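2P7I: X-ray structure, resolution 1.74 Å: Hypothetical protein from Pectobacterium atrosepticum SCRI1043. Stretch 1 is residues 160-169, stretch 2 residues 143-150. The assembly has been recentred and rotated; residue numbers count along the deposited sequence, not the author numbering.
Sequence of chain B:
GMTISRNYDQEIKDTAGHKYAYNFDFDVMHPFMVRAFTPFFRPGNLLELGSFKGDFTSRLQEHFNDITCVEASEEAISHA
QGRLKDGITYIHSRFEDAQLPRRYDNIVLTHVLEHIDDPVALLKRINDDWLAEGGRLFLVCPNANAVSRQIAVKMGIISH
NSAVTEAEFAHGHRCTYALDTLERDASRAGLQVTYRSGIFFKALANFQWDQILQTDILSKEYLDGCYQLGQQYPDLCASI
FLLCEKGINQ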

# COMPACT_ATOMS: atom_id res chain seq x y z
N HIS B 160 -15.49 -11.40 4.34
CA HIS B 160 -14.68 -10.19 4.53
C HIS B 160 -13.32 -10.62 5.13
O HIS B 160 -13.16 -11.76 5.53
CB HIS B 160 -15.38 -9.12 5.40
CG HIS B 160 -15.69 -9.57 6.79
ND1 HIS B 160 -16.73 -10.44 7.07
CD2 HIS B 160 -15.10 -9.30 7.98
CE1 HIS B 160 -16.74 -10.70 8.37
NE2 HIS B 160 -15.78 -9.99 8.94
N ASN B 161 -12.33 -9.74 5.14
CA ASN B 161 -10.96 -10.21 5.36
C ASN B 161 -10.80 -10.93 6.72
O ASN B 161 -10.22 -12.02 6.82
CB ASN B 161 -9.96 -9.05 5.24
CG ASN B 161 -9.93 -8.41 3.86
OD1 ASN B 161 -10.62 -8.81 2.92
ND2 ASN B 161 -9.10 -7.36 3.75
N SER B 162 -11.34 -10.33 7.78
CA SER B 162 -11.16 -10.85 9.12
C SER B 162 -12.20 -11.88 9.48
O SER B 162 -12.29 -12.26 10.64
CB SER B 162 -11.20 -9.71 10.15
OG SER B 162 -12.47 -9.10 10.19
N ALA B 163 -13.02 -12.29 8.53
CA ALA B 163 -13.97 -13.35 8.78
C ALA B 163 -13.21 -14.60 9.17
O ALA B 163 -12.05 -14.79 8.82
CB ALA B 163 -14.86 -13.65 7.51
N VAL B 164 -13.89 -15.46 9.91
CA VAL B 164 -13.39 -16.83 10.14
C VAL B 164 -14.33 -17.74 9.35
O VAL B 164 -15.55 -17.73 9.59
CB VAL B 164 -13.42 -17.23 11.66
CG1 VAL B 164 -12.96 -18.69 11.82
CG2 VAL B 164 -12.58 -16.31 12.52
N THR B 165 -13.81 -18.48 8.39
CA THR B 165 -14.64 -19.32 7.55
C THR B 165 -15.00 -20.57 8.33
O THR B 165 -14.49 -20.82 9.42
CB THR B 165 -13.97 -19.82 6.23
OG1 THR B 165 -12.94 -20.75 6.53
CG2 THR B 165 -13.38 -18.66 5.41
N GLU B 166 -15.90 -21.34 7.77
CA GLU B 166 -16.31 -22.60 8.35
C GLU B 166 -15.19 -23.62 8.46
O GLU B 166 -15.06 -24.26 9.50
CB GLU B 166 -17.43 -23.18 7.50
CG GLU B 166 -18.76 -22.40 7.59
CD GLU B 166 -19.58 -22.79 8.81
OE1 GLU B 166 -19.13 -22.46 9.93
OE2 GLU B 166 -20.65 -23.45 8.65
N ALA B 167 -14.43 -23.84 7.39
CA ALA B 167 -13.26 -24.72 7.46
C ALA B 167 -12.28 -24.25 8.55
O ALA B 167 -11.80 -25.06 9.36
CB ALA B 167 -12.54 -24.80 6.10
N GLU B 168 -12.04 -22.94 8.58
CA GLU B 168 -11.12 -22.35 9.55
C GLU B 168 -11.61 -22.59 10.95
O GLU B 168 -10.85 -23.03 11.83
CB GLU B 168 -10.97 -20.85 9.29
CG GLU B 168 -10.10 -20.62 8.12
CD GLU B 168 -10.21 -19.22 7.54
OE1 GLU B 168 -11.01 -18.37 8.04
OE2 GLU B 168 -9.52 -19.00 6.54
N PHE B 169 -12.89 -22.35 11.16
CA PHE B 169 -13.40 -22.56 12.50
C PHE B 169 -13.26 -24.02 12.92
O PHE B 169 -12.93 -24.33 14.09
CB PHE B 169 -14.85 -22.15 12.58
CG PHE B 169 -15.40 -22.24 13.97
CD1 PHE B 169 -15.90 -23.42 14.43
CD2 PHE B 169 -15.40 -21.13 14.80
CE1 PHE B 169 -16.41 -23.51 15.71
CE2 PHE B 169 -15.91 -21.21 16.08
CZ PHE B 169 -16.42 -22.40 16.53
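Stretch 2 (143-150) NANAVSRQ

A single arginine, reaching out from the first turn of a helix, bonds to two parts of a neighbouring segment: a type I turn, through two of its carbonyls, and the first turn of a second helix. The guanidinium of Arg-149 finds all its polar partners here at its edge, near its plane, where its N-H bonds point. Arg-149 NE donates to the backbone O of Asn-161 at 2.8 Å, and Arg-149 NH1 forms a salt bridge with OE2 of Glu-168 at 2.7 Å. Arg-149 NH2 serves two acceptors, OE1 of Glu-168 at 3.1 Å and, through a weak bond, O of Ala-163 at 2.8 Å. The carboxylate thus meets the two terminal nitrogens side by side, while the two carbonyl oxygens also lie at the edge of the guanidinium, near its plane.

Such an arrangement illustrates how an extended side chain can tie together backbone elements that have no regular pairing. Chi1 to chi3 of Arg-149 are all t, so the chain runs out nearly straight, and its CA-to-CB bond points toward stretch 1. The acceptor is equally well placed. Glu-168 lies in the first turn of a helix that begins at 166, and its OE1 also accepts from Thr-165 N at 2.8 Å, while Thr-165 OG1 caps the helix by accepting from Glu-168 N at 3.1 Å. This reciprocal pair of bonds helps to hold the carboxylate at the helix start, facing the arginine.

The second anchor is a meeting of two type I turns, Asn-143 to Ala-146 and His-160 to Ala-163. Their backbones come nearest at Asn-161 and Ala-144, whose CA atoms are 4.9 Å apart. Ala-144 points its methyl toward stretch 1: its CB is 4.1 Å from CB of Asn-161 and 3.9 Å from CA of Ser-162, while its O lies 3.2 Å from CB of Asn-161.

Asn-161, buried and more extensively covered by the other stretch than any other residue, extends this contact with its amide. Its ND2 donates to OD1 of Asn-145 at 3.1 Å, and a water bridges the other end, donating to Asn-161 OD1 at 2.7 Å and to Gln-150 OE1 at 3.2 Å. Gln-150 NE2 donates to Asn-145 O, in the turn before the helix, at 2.8 Å. Stretch 2 therefore passes from its turn into the helix at 147-150 with Ala-144, Asn-145, Arg-149 and Gln-150 all reaching Asn-161, and the 337 Å² buried between the stretches is concentrated on Asn-161 and Arg-149.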

# COMPACT_ATOMS: atom_id res chain seq x y z
N ASN B 143 -2.53 -13.69 8.16
CA ASN B 143 -3.01 -12.34 7.96
C ASN B 143 -4.32 -12.27 7.20
O ASN B 143 -4.42 -12.74 6.06
CB ASN B 143 -1.93 -11.62 7.18
CG ASN B 143 -2.23 -10.19 6.90
OD1 ASN B 143 -3.02 -9.54 7.61
ND2 ASN B 143 -1.55 -9.64 5.90
N ALA B 144 -5.27 -11.58 7.79
CA ALA B 144 -6.55 -11.32 7.16
C ALA B 144 -6.41 -10.61 5.85
O ALA B 144 -7.24 -10.77 4.95
CB ALA B 144 -7.43 -10.49 8.10
N ASN B 145 -5.43 -9.70 5.75
CA ASN B 145 -5.32 -8.83 4.62
C ASN B 145 -4.34 -9.34 3.57
O ASN B 145 -3.98 -8.63 2.68
CB ASN B 145 -4.93 -7.43 5.05
CG ASN B 145 -5.93 -6.83 5.97
OD1 ASN B 145 -7.06 -7.30 6.05
ND2 ASN B 145 -5.53 -5.76 6.67
N ALA B 146 -3.90 -10.59 3.68
CA ALA B 146 -3.06 -11.17 2.66
C ALA B 146 -3.73 -11.05 1.30
O ALA B 146 -4.95 -11.20 1.19
CB ALA B 146 -2.85 -12.67 2.96
N VAL B 147 -2.92 -10.83 0.26
CA VAL B 147 -3.46 -10.64 -1.08
C VAL B 147 -4.36 -11.77 -1.52
O VAL B 147 -5.48 -11.53 -1.94
CB VAL B 147 -2.38 -10.36 -2.13
CG1 VAL B 147 -2.97 -10.41 -3.58
CG2 VAL B 147 -1.80 -9.03 -1.88
N SER B 148 -3.87 -12.99 -1.39
CA SER B 148 -4.64 -14.17 -1.75
C SER B 148 -6.00 -14.19 -1.06
O SER B 148 -7.02 -14.50 -1.69
CB SER B 148 -3.84 -15.42 -1.43
OG SER B 148 -3.49 -15.43 -0.06
N ARG B 149 -6.03 -13.87 0.22
CA ARG B 149 -7.26 -13.87 1.00
C ARG B 149 -8.21 -12.76 0.55
O ARG B 149 -9.41 -12.98 0.43
CB ARG B 149 -6.97 -13.73 2.48
CG ARG B 149 -8.18 -14.13 3.31
CD ARG B 149 -7.90 -14.02 4.77
NE ARG B 149 -9.09 -14.30 5.57
CZ ARG B 149 -9.48 -15.52 5.90
NH1 ARG B 149 -8.78 -16.56 5.53
NH2 ARG B 149 -10.55 -15.68 6.64
N GLN B 150 -7.65 -11.59 0.26
CA GLN B 150 -8.44 -10.49 -0.25
C GLN B 150 -9.10 -10.84 -1.60
O GLN B 150 -10.23 -10.47 -1.85
CB GLN B 150 -7.57 -9.21 -0.39
CG GLN B 150 -7.14 -8.66 0.99
CD GLN B 150 -6.85 -7.18 0.97
OE1 GLN B 150 -7.72 -6.38 0.63
NE2 GLN B 150 -5.64 -6.79 1.41
O HOH W 1 -10.65 -7.57 0.56